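Cyclic AMP receptor protein (Thermus thermophilus, PDB 4EV0) activates transcription from a set of promoters in a cAMP-dependent manner, binding cyclic AMP and DNA as a homodimer. Local coordinates at residues 43-48 with 71-76; 160-165 with 200-205; 8-13 with 112-117; 52-57 with 86-91. One frame throughout, in Å; residues are numbered along the deposited sequence.

Contact 1. Residues 43-48 with 71-76; sequences LYLVAS and GELFGE. With CMP (adenosine-3',5'-cyclic-monophosphate), chain G.
Y44 and F74 face each other as a hydrogen-bonded antiparallel pair in the cupin-type beta barrel of the cyclic nucleotide-binding domain, Y44 N reaching F74 O at 2.8 Å and F74 N returning to Y44 O. The ladder runs on from V46 N to E72 O and ends with G71 N on V46 O; G71, at phi 91°, takes a turn that suits glycine. The side chain of F74 lies on the face it shares with Y44. Its CB is 3.8 Å from O2' of the bound cAMP, and chi1 of 63° tucks CG over the residue's own backbone. Farther out CD1 nears Y44 O, CE1 meets V46 CG2 at the ring edge, CE2 lies by Y44 CD1, and CZ stops 3.7 Å from Y44 CB, which rests over one ring face as a CH-pi contact. The ring planes, 24° from parallel, are displaced so far that they hardly stack. On the other face L45 CD1 packs on L73 CB at 3.6 Å, as suits a buried layer. Just past the strand, the chain reaches the cAMP: E76, salt-bridged to R126, accepts from the ribose O2' through OE1, and G75 N donates to that O2' at 2.8 Å.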
# COMPACT_ATOMS: atom_id res chain seq x y z
N LEU B 43 2.80 2.13 23.30
CA LEU B 43 1.63 2.04 22.43
C LEU B 43 0.40 2.39 23.25
O LEU B 43 0.46 2.45 24.48
CB LEU B 43 1.48 0.65 21.80
CG LEU B 43 1.39 -0.59 22.70
CD1 LEU B 43 -0.02 -0.83 23.27
CD2 LEU B 43 1.88 -1.81 21.94
N TYR B 44 -0.73 2.59 22.58
CA TYR B 44 -1.95 2.98 23.27
C TYR B 44 -3.16 2.20 22.77
O TYR B 44 -3.32 1.98 21.56
CB TYR B 44 -2.22 4.49 23.11
CG TYR B 44 -1.10 5.41 23.55
CD1 TYR B 44 -0.09 5.78 22.67
CD2 TYR B 44 -1.06 5.92 24.84
CE1 TYR B 44 0.93 6.63 23.06
CE2 TYR B 44 -0.03 6.77 25.25
CZ TYR B 44 0.96 7.12 24.35
OH TYR B 44 1.98 7.97 24.74
N LEU B 45 -4.00 1.80 23.71
CA LEU B 45 -5.35 1.35 23.43
C LEU B 45 -6.28 2.51 23.73
O LEU B 45 -6.05 3.26 24.67
CB LEU B 45 -5.71 0.18 24.33
CG LEU B 45 -5.80 -1.23 23.75
CD1 LEU B 45 -5.01 -1.36 22.44
CD2 LEU B 45 -5.31 -2.23 24.77
N VAL B 46 -7.33 2.67 22.92
CA VAL B 46 -8.34 3.69 23.21
C VAL B 46 -9.41 3.10 24.12
O VAL B 46 -10.10 2.15 23.75
CB VAL B 46 -9.00 4.23 21.92
CG1 VAL B 46 -10.22 5.08 22.27
CG2 VAL B 46 -7.98 5.02 21.10
N ALA B 47 -9.52 3.65 25.33
CA ALA B 47 -10.56 3.23 26.26
C ALA B 47 -11.89 3.97 25.99
O ALA B 47 -12.97 3.38 26.05
CB ALA B 47 -10.11 3.46 27.68
N SER B 48 -11.79 5.26 25.68
CA SER B 48 -12.95 6.07 25.33
C SER B 48 -12.49 7.29 24.53
O SER B 48 -11.37 7.75 24.70
CB SER B 48 -13.67 6.53 26.58
OG SER B 48 -12.93 7.55 27.22
N GLY B 71 -11.25 0.46 21.87
CA GLY B 71 -10.79 -0.88 21.58
C GLY B 71 -9.68 -0.93 20.55
O GLY B 71 -9.07 -1.98 20.33
N GLU B 72 -9.42 0.20 19.90
CA GLU B 72 -8.46 0.23 18.81
C GLU B 72 -7.08 0.66 19.29
O GLU B 72 -6.95 1.38 20.28
CB GLU B 72 -8.97 1.11 17.67
CG GLU B 72 -10.00 0.41 16.77
CD GLU B 72 -10.61 1.34 15.72
OE1 GLU B 72 -11.39 2.24 16.11
OE2 GLU B 72 -10.31 1.16 14.52
N LEU B 73 -6.05 0.24 18.55
CA LEU B 73 -4.66 0.38 18.97
C LEU B 73 -3.85 1.31 18.06
O LEU B 73 -4.05 1.32 16.84
CB LEU B 73 -4.03 -1.01 19.00
CG LEU B 73 -2.56 -1.19 19.34
CD1 LEU B 73 -2.39 -2.49 20.09
CD2 LEU B 73 -1.70 -1.21 18.10
N PHE B 74 -2.92 2.07 18.64
CA PHE B 74 -1.94 2.84 17.86
C PHE B 74 -0.62 3.07 18.60
O PHE B 74 -0.57 2.96 19.82
CB PHE B 74 -2.52 4.18 17.40
CG PHE B 74 -2.88 5.11 18.53
CD1 PHE B 74 -4.08 4.96 19.22
CD2 PHE B 74 -2.03 6.16 18.89
CE1 PHE B 74 -4.43 5.82 20.26
CE2 PHE B 74 -2.37 7.02 19.93
CZ PHE B 74 -3.57 6.86 20.61
N GLY B 75 0.42 3.40 17.84
CA GLY B 75 1.72 3.72 18.40
C GLY B 75 2.59 2.51 18.69
O GLY B 75 3.54 2.56 19.49
N GLU B 76 2.29 1.40 18.02
CA GLU B 76 2.99 0.15 18.27
C GLU B 76 4.35 0.06 17.56
O GLU B 76 5.20 -0.73 17.93
CB GLU B 76 2.10 -1.05 17.92
CG GLU B 76 1.91 -1.30 16.42
CD GLU B 76 1.08 -0.23 15.70
OE1 GLU B 76 0.25 0.47 16.34
OE2 GLU B 76 1.25 -0.08 14.46
P CMP G . 3.95 4.69 15.71
O1P CMP G . 4.54 4.39 17.06
O2P CMP G . 4.84 4.62 14.49
O5' CMP G . 3.19 6.11 15.75
C5' CMP G . 2.14 6.41 14.82
C4' CMP G . 1.26 5.21 14.70
O4' CMP G . 0.33 5.33 13.60
C3' CMP G . 1.98 3.95 14.37
O3' CMP G . 2.83 3.53 15.42
C2' CMP G . 0.82 3.03 14.03
O2' CMP G . 0.12 2.65 15.19
C1' CMP G . -0.06 4.01 13.24
N9 CMP G . 0.12 3.84 11.79
C8 CMP G . 1.25 4.03 11.08
N7 CMP G . 1.02 3.74 9.77
C5 CMP G . -0.27 3.37 9.64
C6 CMP G . -1.17 2.95 8.54
N6 CMP G . -0.70 2.87 7.26
N1 CMP G . -2.46 2.65 8.85
C2 CMP G . -2.93 2.72 10.11
N3 CMP G . -2.17 3.11 11.16
C4 CMP G . -0.86 3.43 10.99

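Contact 2. Residues 160-165 with 200-205; sequences PLFQIR and VEVREA. With SO4 (sulfate ion), chain I.
L161 and E201 sit opposite each other as a non-hydrogen-bonded antiparallel pair, where L161 CD1 rests 3.6 Å from E201 CB. In the leucine, chi1 of 178° sets CG anti to the backbone N, and CD1 beyond it meets the aliphatic root of the glutamate, whose extended chain can carry its carboxylate onward. Next to this pair the backbones are joined by three bonds. F162 and V200 exchange two, F162 N to V200 O at 3.0 Å and V200 N to F162 O at 3.1 Å. The third runs from V202 N to P160 O. P160 follows a cis peptide bond, and a proline, with no N-H to give, can still serve the ladder through its carbonyl while its CB packs 4.1 Å from V202 CB. On the face of F162 and V200 the contacts are apolar: the edge of the phenyl ring meets V202 CG2 through CE2, and I164 CG2 lies 4.0 Å from V200 CG2. V200 and V202, both beta-branched, suit a strand.

The second shell is a salt bridge, R203 NH1 to E201 OE2 at 2.7 Å, though the hydrogen bond in it is weak. Separately, R165 leads as N-cap residue into helix 166-173, which opens the predicted helix-turn-helix; its NH1 bonds to O1 of a sulfate ion that is probably a crystallisation additive. In this winged-helix domain strand 199-202 is the middle of three, between 161-163 and 193-196; V200 also touches V193 and L195, while F162 and I164 pack on L153 and V202 on L154, both of helix 139-154.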
# COMPACT_ATOMS: atom_id res chain seq x y z
N PRO B 160 -12.82 -0.38 -36.87
CA PRO B 160 -12.94 -0.12 -35.43
C PRO B 160 -13.27 -1.42 -34.68
O PRO B 160 -13.67 -1.38 -33.52
CB PRO B 160 -14.13 0.83 -35.35
CG PRO B 160 -15.02 0.39 -36.51
CD PRO B 160 -14.08 -0.11 -37.59
N LEU B 161 -13.13 -2.56 -35.35
CA LEU B 161 -13.38 -3.83 -34.70
C LEU B 161 -12.05 -4.44 -34.26
O LEU B 161 -11.13 -4.57 -35.06
CB LEU B 161 -14.11 -4.79 -35.63
CG LEU B 161 -14.37 -6.18 -35.03
CD1 LEU B 161 -15.35 -6.08 -33.85
CD2 LEU B 161 -14.87 -7.15 -36.09
N PHE B 162 -11.95 -4.81 -32.99
CA PHE B 162 -10.68 -5.33 -32.50
C PHE B 162 -10.78 -6.72 -31.88
O PHE B 162 -11.67 -7.00 -31.07
CB PHE B 162 -10.02 -4.36 -31.52
CG PHE B 162 -9.88 -2.98 -32.05
CD1 PHE B 162 -9.06 -2.73 -33.14
CD2 PHE B 162 -10.58 -1.92 -31.48
CE1 PHE B 162 -8.94 -1.44 -33.66
CE2 PHE B 162 -10.46 -0.64 -31.98
CZ PHE B 162 -9.64 -0.40 -33.07
N GLN B 163 -9.86 -7.57 -32.29
CA GLN B 163 -9.64 -8.83 -31.61
C GLN B 163 -8.79 -8.48 -30.40
O GLN B 163 -7.59 -8.22 -30.52
CB GLN B 163 -8.89 -9.80 -32.54
CG GLN B 163 -9.01 -11.25 -32.16
CD GLN B 163 -9.80 -12.05 -33.17
OE1 GLN B 163 -10.44 -11.47 -34.07
NE2 GLN B 163 -9.78 -13.37 -33.05
N ILE B 164 -9.42 -8.43 -29.23
CA ILE B 164 -8.68 -8.03 -28.04
C ILE B 164 -9.32 -8.52 -26.74
O ILE B 164 -10.54 -8.46 -26.57
CB ILE B 164 -8.38 -6.49 -28.04
CG1 ILE B 164 -7.32 -6.16 -26.97
CG2 ILE B 164 -9.66 -5.64 -27.90
CD1 ILE B 164 -6.61 -4.85 -27.23
N ARG B 165 -8.49 -9.04 -25.84
CA ARG B 165 -8.98 -9.54 -24.56
C ARG B 165 -9.06 -8.38 -23.57
O ARG B 165 -8.34 -7.38 -23.70
CB ARG B 165 -8.06 -10.65 -24.04
CG ARG B 165 -8.02 -11.91 -24.92
CD ARG B 165 -9.37 -12.61 -24.87
NE ARG B 165 -9.47 -13.68 -25.85
CZ ARG B 165 -10.53 -14.48 -25.95
NH1 ARG B 165 -11.56 -14.34 -25.13
NH2 ARG B 165 -10.57 -15.44 -26.88
N VAL B 200 -13.95 -6.09 -29.22
CA VAL B 200 -14.53 -4.82 -28.88
C VAL B 200 -14.66 -3.99 -30.15
O VAL B 200 -13.67 -3.74 -30.84
CB VAL B 200 -13.67 -4.05 -27.85
CG1 VAL B 200 -14.37 -2.75 -27.46
CG2 VAL B 200 -13.41 -4.91 -26.62
N GLU B 201 -15.88 -3.58 -30.46
CA GLU B 201 -16.12 -2.72 -31.61
C GLU B 201 -16.54 -1.32 -31.16
O GLU B 201 -17.51 -1.16 -30.42
CB GLU B 201 -17.18 -3.34 -32.52
CG GLU B 201 -17.85 -2.36 -33.49
CD GLU B 201 -18.81 -3.04 -34.47
OE1 GLU B 201 -19.17 -4.22 -34.25
OE2 GLU B 201 -19.20 -2.38 -35.46
N VAL B 202 -15.79 -0.32 -31.59
CA VAL B 202 -16.12 1.07 -31.33
C VAL B 202 -17.22 1.51 -32.30
O VAL B 202 -17.12 1.27 -33.51
CB VAL B 202 -14.87 1.95 -31.50
CG1 VAL B 202 -15.18 3.44 -31.25
CG2 VAL B 202 -13.75 1.43 -30.59
N ARG B 203 -18.27 2.13 -31.77
CA ARG B 203 -19.42 2.55 -32.58
C ARG B 203 -19.36 4.04 -32.81
O ARG B 203 -19.49 4.53 -33.93
CB ARG B 203 -20.73 2.23 -31.85
CG ARG B 203 -20.83 0.81 -31.36
CD ARG B 203 -20.92 -0.15 -32.54
NE ARG B 203 -22.24 -0.10 -33.17
CZ ARG B 203 -22.55 -0.75 -34.29
NH1 ARG B 203 -21.64 -1.49 -34.90
NH2 ARG B 203 -23.77 -0.66 -34.80
N GLU B 204 -19.13 4.74 -31.70
CA GLU B 204 -19.07 6.19 -31.64
C GLU B 204 -17.66 6.65 -31.33
O GLU B 204 -17.36 6.94 -30.18
CB GLU B 204 -19.99 6.67 -30.53
CG GLU B 204 -21.37 6.06 -30.58
CD GLU B 204 -22.22 6.60 -31.72
OE1 GLU B 204 -21.85 6.40 -32.90
OE2 GLU B 204 -23.26 7.23 -31.43
N ALA B 205 -16.81 6.74 -32.34
CA ALA B 205 -15.42 7.13 -32.14
C ALA B 205 -15.26 8.53 -31.57
O ALA B 205 -14.41 8.77 -30.71
CB ALA B 205 -14.64 6.99 -33.43
S SO4 I . -12.36 -11.17 -22.49
O1 SO4 I . -12.10 -12.61 -22.62
O2 SO4 I . -11.08 -10.46 -22.50
O3 SO4 I . -13.17 -10.72 -23.62
O4 SO4 I . -13.05 -10.89 -21.23

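Contact 3. Residues 8-13 with 112-117; sequences HGLAPE and LPLVAH. With SO4 (sulfate ion), chain H.
L10 and L114 lie side by side but point opposite ways, their CD2 methyls 3.9 Å apart. The tight part of the contact is the L114 side chain, held against both L10 and the loop backbone: L114 CD2 comes to 3.5 Å from H8 O and 3.7 Å from G9 C. L114 CG stands anti to its backbone N (chi1 -158°), and from there CD2 continues to the loop. Glycine suits position 9, where phi is 97°. L10 in turn spreads its two methyls toward L112 CD1, each at 4.2 Å. What is joined here is the N-terminal lead into helix 12-19 and the start of helix 114-135, the long helix through which subunits of this family dimerise; A116 packs on A116 of the second subunit. Packing is looser where L10 CD1 approaches V115 CG2, at 4.5 Å, and no hydrogen bond crosses between the segments. H8 and G9 form the solvent side, whereas L112 and V115 are buried. Beside the leucines sits a sulfate, likely carried over from the crystallisation medium. L114 N donates to its O4 at 3.0 Å, consistent with an anion drawn to the positive end of a helix dipole, and R110 NE of the second subunit binds the same ion.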
# COMPACT_ATOMS: atom_id res chain seq x y z
N HIS B 8 -7.23 -10.87 21.13
CA HIS B 8 -7.83 -12.02 20.46
C HIS B 8 -7.16 -13.34 20.86
O HIS B 8 -5.94 -13.46 20.86
CB HIS B 8 -7.78 -11.82 18.93
CG HIS B 8 -8.58 -12.83 18.17
ND1 HIS B 8 -8.10 -14.09 17.86
CD2 HIS B 8 -9.83 -12.77 17.66
CE1 HIS B 8 -9.02 -14.76 17.20
NE2 HIS B 8 -10.08 -13.98 17.05
N GLY B 9 -7.97 -14.33 21.24
CA GLY B 9 -7.46 -15.64 21.61
C GLY B 9 -7.26 -15.86 23.10
O GLY B 9 -7.10 -17.01 23.54
N LEU B 10 -7.27 -14.77 23.87
CA LEU B 10 -7.02 -14.88 25.30
C LEU B 10 -8.29 -15.16 26.10
O LEU B 10 -9.35 -14.59 25.84
CB LEU B 10 -6.38 -13.60 25.83
CG LEU B 10 -5.10 -13.05 25.21
CD1 LEU B 10 -4.83 -11.69 25.88
CD2 LEU B 10 -3.93 -14.02 25.39
N ALA B 11 -8.18 -16.05 27.08
CA ALA B 11 -9.22 -16.23 28.08
C ALA B 11 -9.53 -14.92 28.85
O ALA B 11 -8.70 -14.01 28.88
CB ALA B 11 -8.82 -17.36 29.04
N PRO B 12 -10.74 -14.81 29.44
CA PRO B 12 -11.16 -13.62 30.20
C PRO B 12 -10.18 -13.20 31.30
O PRO B 12 -9.91 -12.01 31.46
CB PRO B 12 -12.48 -14.06 30.83
CG PRO B 12 -13.03 -15.05 29.84
CD PRO B 12 -11.84 -15.79 29.31
N GLU B 13 -9.65 -14.19 32.02
CA GLU B 13 -8.64 -13.99 33.07
C GLU B 13 -7.34 -13.44 32.48
O GLU B 13 -6.65 -12.63 33.11
CB GLU B 13 -8.32 -15.33 33.78
CG GLU B 13 -9.45 -15.93 34.61
CD GLU B 13 -10.47 -16.73 33.80
OE1 GLU B 13 -10.41 -16.72 32.55
OE2 GLU B 13 -11.34 -17.36 34.42
N LEU B 112 2.33 -13.74 28.12
CA LEU B 112 1.35 -13.98 27.06
C LEU B 112 1.85 -13.68 25.64
O LEU B 112 1.53 -12.62 25.09
CB LEU B 112 0.06 -13.19 27.31
CG LEU B 112 -0.71 -13.51 28.59
CD1 LEU B 112 -1.93 -12.59 28.78
CD2 LEU B 112 -1.11 -14.99 28.59
N PRO B 113 2.60 -14.62 25.04
CA PRO B 113 3.21 -14.43 23.71
C PRO B 113 2.16 -14.04 22.68
O PRO B 113 2.45 -13.33 21.70
CB PRO B 113 3.77 -15.83 23.38
CG PRO B 113 3.91 -16.52 24.67
CD PRO B 113 2.83 -15.97 25.57
N LEU B 114 0.93 -14.49 22.89
CA LEU B 114 -0.15 -14.25 21.96
C LEU B 114 -0.42 -12.74 21.76
O LEU B 114 -1.06 -12.33 20.77
CB LEU B 114 -1.42 -14.97 22.42
CG LEU B 114 -2.47 -15.26 21.35
CD1 LEU B 114 -1.87 -16.12 20.21
CD2 LEU B 114 -3.70 -15.93 21.96
N VAL B 115 0.08 -11.93 22.69
CA VAL B 115 -0.00 -10.48 22.56
C VAL B 115 0.96 -9.98 21.49
O VAL B 115 0.61 -9.12 20.69
CB VAL B 115 0.30 -9.75 23.88
CG1 VAL B 115 0.36 -8.24 23.66
CG2 VAL B 115 -0.75 -10.10 24.93
N ALA B 116 2.17 -10.51 21.50
CA ALA B 116 3.14 -10.16 20.48
C ALA B 116 2.64 -10.61 19.11
O ALA B 116 2.71 -9.85 18.14
CB ALA B 116 4.49 -10.78 20.77
N HIS B 117 2.12 -11.83 19.04
CA HIS B 117 1.58 -12.35 17.78
C HIS B 117 0.42 -11.51 17.29
O HIS B 117 0.30 -11.26 16.09
CB HIS B 117 1.10 -13.79 17.93
CG HIS B 117 0.13 -14.20 16.87
ND1 HIS B 117 0.54 -14.72 15.65
CD2 HIS B 117 -1.22 -14.16 16.83
CE1 HIS B 117 -0.53 -14.99 14.92
NE2 HIS B 117 -1.61 -14.66 15.61
S SO4 H . -0.89 -17.33 25.44
O1 SO4 H . -0.31 -17.86 26.67
O2 SO4 H . -0.60 -18.26 24.34
O3 SO4 H . -2.34 -17.19 25.57
O4 SO4 H . -0.29 -16.03 25.15

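Contact 4. Residues 52-57 with 86-91; sequences RLFRTH and SASAVA. With CMP (adenosine-3',5'-cyclic-monophosphate), chain G.
F54 and S88 form one of two hydrogen-bonded antiparallel pairs in the beta barrel of the cyclic nucleotide-binding domain, where strand 51-57 runs beside strand 88-91. The backbone bonds come in reciprocal couples: R52 N to V90 O and V90 N to R52 O, then F54 N to S88 O and S88 N to F54 O at 2.8 Å. Between them L53 and A89 make the non-hydrogen-bonded pair.

Apolar and aromatic contacts divide between the two faces. In F54, chi1 of 62° turns CG in over its own backbone, and from there the ring takes S88 CB over one face, a CH-pi contact 3.8 Å from the centroid, while V90 CG1 meets CE1 at the edge. Serine, with only CB and OG, lets the ring lie close over it. On the other face L53 CD2 touches A89 CB at 3.6 Å, and L53 CD1 turns to the ribose of cAMP, 3.8 Å from O4'; L53 and A87 give the pocket wall its apolar surface.

The remaining polar contacts mix side-chain and backbone atoms. R55 NH1 gives a weak bond to S86 O, and its NH2 is salt-bridged to D135 of the second subunit; arginine, with several N-H groups, can serve both. R52 reaches E62 on strand 61-68. Water 1 lies 2.7 Å from both T56 OG1 and S88 OG, the latter also bonded to Q36 N. At the ligand, S86 grips one phosphate oxygen twice: its backbone N reaches O2P at 3.1 Å, nearly straight at 170°, and its OG donates to the same O2P at 2.8 Å.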
# COMPACT_ATOMS: atom_id res chain seq x y z
N ARG B 52 -7.34 10.73 15.96
CA ARG B 52 -6.98 10.77 14.55
C ARG B 52 -5.48 10.67 14.33
O ARG B 52 -4.69 11.38 14.97
CB ARG B 52 -7.52 12.03 13.86
CG ARG B 52 -7.14 12.09 12.39
CD ARG B 52 -7.83 13.25 11.68
NE ARG B 52 -7.24 14.52 12.08
CZ ARG B 52 -6.41 15.23 11.32
NH1 ARG B 52 -6.07 14.79 10.11
NH2 ARG B 52 -5.93 16.39 11.79
N LEU B 53 -5.09 9.78 13.42
CA LEU B 53 -3.71 9.64 12.97
C LEU B 53 -3.52 10.27 11.59
O LEU B 53 -4.38 10.14 10.71
CB LEU B 53 -3.35 8.17 12.86
CG LEU B 53 -3.58 7.31 14.10
CD1 LEU B 53 -3.45 5.83 13.75
CD2 LEU B 53 -2.60 7.69 15.20
N PHE B 54 -2.39 10.94 11.40
CA PHE B 54 -2.08 11.57 10.12
C PHE B 54 -0.58 11.78 9.94
O PHE B 54 0.16 11.90 10.91
CB PHE B 54 -2.81 12.91 9.95
CG PHE B 54 -2.43 13.96 10.98
CD1 PHE B 54 -3.09 14.04 12.20
CD2 PHE B 54 -1.43 14.90 10.72
CE1 PHE B 54 -2.75 15.03 13.16
CE2 PHE B 54 -1.09 15.87 11.65
CZ PHE B 54 -1.75 15.94 12.88
N ARG B 55 -0.15 11.82 8.69
CA ARG B 55 1.23 12.10 8.34
C ARG B 55 1.26 13.47 7.70
O ARG B 55 0.26 13.93 7.13
CB ARG B 55 1.77 11.05 7.36
CG ARG B 55 2.31 9.77 8.04
CD ARG B 55 2.75 8.68 7.04
NE ARG B 55 3.95 9.02 6.28
CZ ARG B 55 5.19 8.71 6.64
NH1 ARG B 55 5.42 8.05 7.78
NH2 ARG B 55 6.22 9.06 5.87
N THR B 56 2.41 14.13 7.76
CA THR B 56 2.54 15.46 7.18
C THR B 56 3.58 15.42 6.06
O THR B 56 4.65 14.84 6.22
CB THR B 56 2.88 16.53 8.26
OG1 THR B 56 1.87 16.49 9.27
CG2 THR B 56 2.91 17.93 7.66
N HIS B 57 3.24 16.04 4.94
CA HIS B 57 4.13 16.10 3.78
C HIS B 57 3.68 17.24 2.84
O HIS B 57 2.67 17.91 3.09
CB HIS B 57 4.16 14.75 3.06
CG HIS B 57 2.87 14.38 2.38
ND1 HIS B 57 2.82 13.59 1.26
CD2 HIS B 57 1.58 14.70 2.67
CE1 HIS B 57 1.56 13.44 0.88
NE2 HIS B 57 0.79 14.11 1.71
N SER B 86 5.90 7.20 13.25
CA SER B 86 5.67 7.28 11.82
C SER B 86 4.48 8.18 11.46
O SER B 86 4.24 8.46 10.29
CB SER B 86 5.47 5.89 11.23
OG SER B 86 4.38 5.24 11.85
N ALA B 87 3.73 8.62 12.47
CA ALA B 87 2.57 9.50 12.26
C ALA B 87 2.27 10.34 13.50
O ALA B 87 2.69 10.00 14.62
CB ALA B 87 1.36 8.68 11.86
N SER B 88 1.54 11.44 13.30
CA SER B 88 1.04 12.24 14.42
C SER B 88 -0.30 11.66 14.89
O SER B 88 -1.05 11.07 14.09
CB SER B 88 0.84 13.71 14.00
OG SER B 88 2.03 14.29 13.47
N ALA B 89 -0.58 11.82 16.19
CA ALA B 89 -1.85 11.38 16.77
C ALA B 89 -2.48 12.48 17.62
O ALA B 89 -1.85 12.99 18.56
CB ALA B 89 -1.63 10.14 17.61
N VAL B 90 -3.72 12.84 17.30
CA VAL B 90 -4.43 13.90 18.01
C VAL B 90 -5.80 13.41 18.51
O VAL B 90 -6.48 12.63 17.84
CB VAL B 90 -4.60 15.15 17.12
CG1 VAL B 90 -5.48 14.84 15.94
CG2 VAL B 90 -5.18 16.32 17.93
N ALA B 91 -6.18 13.85 19.71
CA ALA B 91 -7.48 13.51 20.25
C ALA B 91 -8.51 14.41 19.58
O ALA B 91 -8.33 15.63 19.57
CB ALA B 91 -7.49 13.71 21.76
P CMP G . 3.95 4.69 15.71
O1P CMP G . 4.54 4.39 17.06
O2P CMP G . 4.84 4.62 14.49
O5' CMP G . 3.19 6.11 15.75
C5' CMP G . 2.14 6.41 14.82
C4' CMP G . 1.26 5.21 14.70
O4' CMP G . 0.33 5.33 13.60
C3' CMP G . 1.98 3.95 14.37
O3' CMP G . 2.83 3.53 15.42
C2' CMP G . 0.82 3.03 14.03
O2' CMP G . 0.12 2.65 15.19
C1' CMP G . -0.06 4.01 13.24
N9 CMP G . 0.12 3.84 11.79
C8 CMP G . 1.25 4.03 11.08
N7 CMP G . 1.02 3.74 9.77
C5 CMP G . -0.27 3.37 9.64
C6 CMP G . -1.17 2.95 8.54
N6 CMP G . -0.70 2.87 7.26
N1 CMP G . -2.46 2.65 8.85
C2 CMP G . -2.93 2.72 10.11
N3 CMP G . -2.17 3.11 11.16
C4 CMP G . -0.86 3.43 10.99
O HOH W 1 2.43 14.38 10.84

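Overall arrangement
Contacts 1 and 4 build the cAMP pocket from two sheets of one barrel, their centres about 14 Å apart. They meet through F74, whose CE2 lies 4.0 Å from A89 CB and whose CD2 lies equally far from L53 CD2. Contact 1 bonds the ribose O2' of the nucleotide and contact 4 the phosphate, with L53 also against the ribose. Contact 3 encloses both along the chain; its centre is about 16 Å from that of contact 1, and the side chain of V115 is about 14 Å from a bound cAMP. Contacts 3 and 4 both touch the second subunit. Contact 2, in the DNA-binding domain, stands apart, its centre about 54 Å from that of contact 1 and about 48 Å from that of contact 4.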